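Local atomic coordinates of uncharacterized protein (Parabacteroides merdae, PDB entry 4R7F), a protein that is of unknown function but carries immunoglobulin-like beta-sandwich domains, binds magnesium ions and probably belongs with the plug proteins of the type 9 secretion system. Residues E28-L33 with S375-Y380. Numbering follows the deposited sequence.
Sequences EPYIAL and SIYVYY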
# COMPACT_ATOMS: atom_id res chain seq x y z
N GLU A 28 -9.48 5.21 -6.56
CA GLU A 28 -9.20 5.88 -7.79
C GLU A 28 -10.48 6.02 -8.58
O GLU A 28 -11.40 5.20 -8.47
CB GLU A 28 -8.17 5.09 -8.57
CG GLU A 28 -6.91 4.78 -7.78
CD GLU A 28 -6.07 5.99 -7.44
OE1 GLU A 28 -6.10 7.00 -8.16
OE2 GLU A 28 -5.35 5.90 -6.43
N PRO A 29 -10.55 7.06 -9.42
CA PRO A 29 -11.77 7.31 -10.19
C PRO A 29 -11.86 6.44 -11.44
O PRO A 29 -11.90 6.96 -12.55
CB PRO A 29 -11.61 8.79 -10.56
CG PRO A 29 -10.11 8.96 -10.72
CD PRO A 29 -9.48 8.03 -9.73
N TYR A 30 -11.81 5.13 -11.25
CA TYR A 30 -12.10 4.19 -12.31
C TYR A 30 -12.74 2.92 -11.79
O TYR A 30 -12.49 2.48 -10.64
CB TYR A 30 -10.86 3.86 -13.18
CG TYR A 30 -9.62 3.46 -12.43
CD1 TYR A 30 -9.42 2.15 -12.01
CD2 TYR A 30 -8.61 4.38 -12.18
CE1 TYR A 30 -8.25 1.77 -11.33
CE2 TYR A 30 -7.44 4.02 -11.50
CZ TYR A 30 -7.26 2.72 -11.06
OH TYR A 30 -6.08 2.37 -10.41
N ILE A 31 -13.54 2.33 -12.68
CA ILE A 31 -14.14 1.02 -12.47
C ILE A 31 -14.05 0.15 -13.73
O ILE A 31 -13.80 0.65 -14.83
CB ILE A 31 -15.60 1.15 -12.04
CG1 ILE A 31 -16.42 1.91 -13.07
CG2 ILE A 31 -15.66 1.90 -10.71
CD1 ILE A 31 -17.92 1.91 -12.78
N ALA A 32 -14.24 -1.15 -13.57
CA ALA A 32 -14.23 -2.09 -14.69
C ALA A 32 -15.59 -2.14 -15.33
O ALA A 32 -16.59 -2.08 -14.62
CB ALA A 32 -13.84 -3.48 -14.23
N LEU A 33 -15.61 -2.23 -16.67
CA LEU A 33 -16.84 -2.27 -17.47
C LEU A 33 -17.80 -3.41 -17.06
O LEU A 33 -18.99 -3.19 -16.83
CB LEU A 33 -16.46 -2.41 -18.94
CG LEU A 33 -17.58 -2.50 -19.96
CD1 LEU A 33 -18.39 -1.22 -20.00
CD2 LEU A 33 -16.95 -2.79 -21.31
N SER A 375 -0.90 6.86 -11.46
CA SER A 375 -1.88 6.05 -12.18
C SER A 375 -1.53 6.07 -13.69
O SER A 375 -1.32 7.12 -14.27
CB SER A 375 -3.29 6.58 -11.95
OG SER A 375 -3.61 6.75 -10.57
N ILE A 376 -1.45 4.88 -14.27
CA ILE A 376 -1.06 4.65 -15.66
C ILE A 376 -2.29 4.13 -16.38
O ILE A 376 -2.84 3.10 -16.01
CB ILE A 376 0.04 3.61 -15.73
CG1 ILE A 376 1.23 4.10 -14.90
CG2 ILE A 376 0.47 3.34 -17.17
CD1 ILE A 376 2.17 2.98 -14.54
N TYR A 377 -2.76 4.92 -17.33
CA TYR A 377 -3.95 4.64 -18.11
C TYR A 377 -3.49 4.32 -19.52
O TYR A 377 -2.79 5.13 -20.14
CB TYR A 377 -4.85 5.89 -18.20
CG TYR A 377 -5.58 6.27 -16.93
CD1 TYR A 377 -4.92 6.83 -15.86
CD2 TYR A 377 -6.93 6.08 -16.82
CE1 TYR A 377 -5.60 7.19 -14.69
CE2 TYR A 377 -7.62 6.44 -15.69
CZ TYR A 377 -6.95 7.00 -14.63
OH TYR A 377 -7.68 7.34 -13.51
N VAL A 378 -3.94 3.18 -20.03
CA VAL A 378 -3.58 2.71 -21.33
C VAL A 378 -4.83 2.66 -22.20
O VAL A 378 -5.69 1.85 -21.97
CB VAL A 378 -2.97 1.29 -21.22
CG1 VAL A 378 -2.66 0.76 -22.61
CG2 VAL A 378 -1.73 1.30 -20.35
N TYR A 379 -4.89 3.52 -23.21
CA TYR A 379 -5.99 3.64 -24.13
C TYR A 379 -5.60 3.05 -25.48
O TYR A 379 -4.43 3.09 -25.87
CB TYR A 379 -6.34 5.11 -24.34
CG TYR A 379 -6.81 5.79 -23.11
CD1 TYR A 379 -8.15 5.79 -22.76
CD2 TYR A 379 -5.93 6.40 -22.25
CE1 TYR A 379 -8.59 6.43 -21.61
CE2 TYR A 379 -6.36 7.00 -21.09
CZ TYR A 379 -7.68 7.03 -20.78
OH TYR A 379 -8.09 7.63 -19.59
N TYR A 380 -6.57 2.49 -26.20
CA TYR A 380 -6.26 1.70 -27.39
C TYR A 380 -7.13 2.18 -28.49
O TYR A 380 -8.36 2.22 -28.33
CB TYR A 380 -6.55 0.22 -27.15
CG TYR A 380 -6.55 -0.69 -28.38
CD1 TYR A 380 -5.40 -0.81 -29.16
CD2 TYR A 380 -7.62 -1.52 -28.68
CE1 TYR A 380 -5.35 -1.70 -30.24
CE2 TYR A 380 -7.58 -2.41 -29.77
CZ TYR A 380 -6.44 -2.48 -30.56
OH TYR A 380 -6.34 -3.32 -31.65
O HOH W 1 -6.02 8.19 -11.29
O HOH W 2 -10.34 8.67 -14.56
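The hydroxyl of Tyr377 reaches the 28-33 segment through two waters. Water 1 lies 2.9 Å from Tyr377 OH, in the plane of the ring at its edge, is also bonded to Ser375 OG, and donates a weak 3.3 Å bond to Glu28 OE1. Water 2 bonds Tyr377 OH and donates to the carbonyl oxygen Pro29 O at 3.1 Å. Ser375 OG also hydrogen-bonds Thr395 OG1, and Glu28 OE1 takes a hydrogen bond from Asn189. Direct touching is slight: Tyr377 OH comes up to the edge of the Tyr30 ring, near its plane, 3.4 Å from Tyr30 CD2. The two ring planes stand at 87°, with centroids 5.8 Å apart. Tyr30 CG sits between its backbone N and carbonyl carbon (chi1 50°), which sends the ring toward strand 373-380, and its hydroxyl hydrogen-bonds Thr395 on the adjoining strand 389-397. Pro29, the central residue of an inverse gamma turn, packs its CG against the hydroxyl, 4.0 Å from Tyr377 OH. A phenylalanine in place of Tyr377 would probably leave both waters without a shared partner and break the solvent bridge to Pro29 O. The contact joins two sheets, probably of different immunoglobulin-like domains: strand 30-32 runs parallel to strand 129-138 in one, while strand 373-380 lies between strands 181-187 and 389-397 in the other.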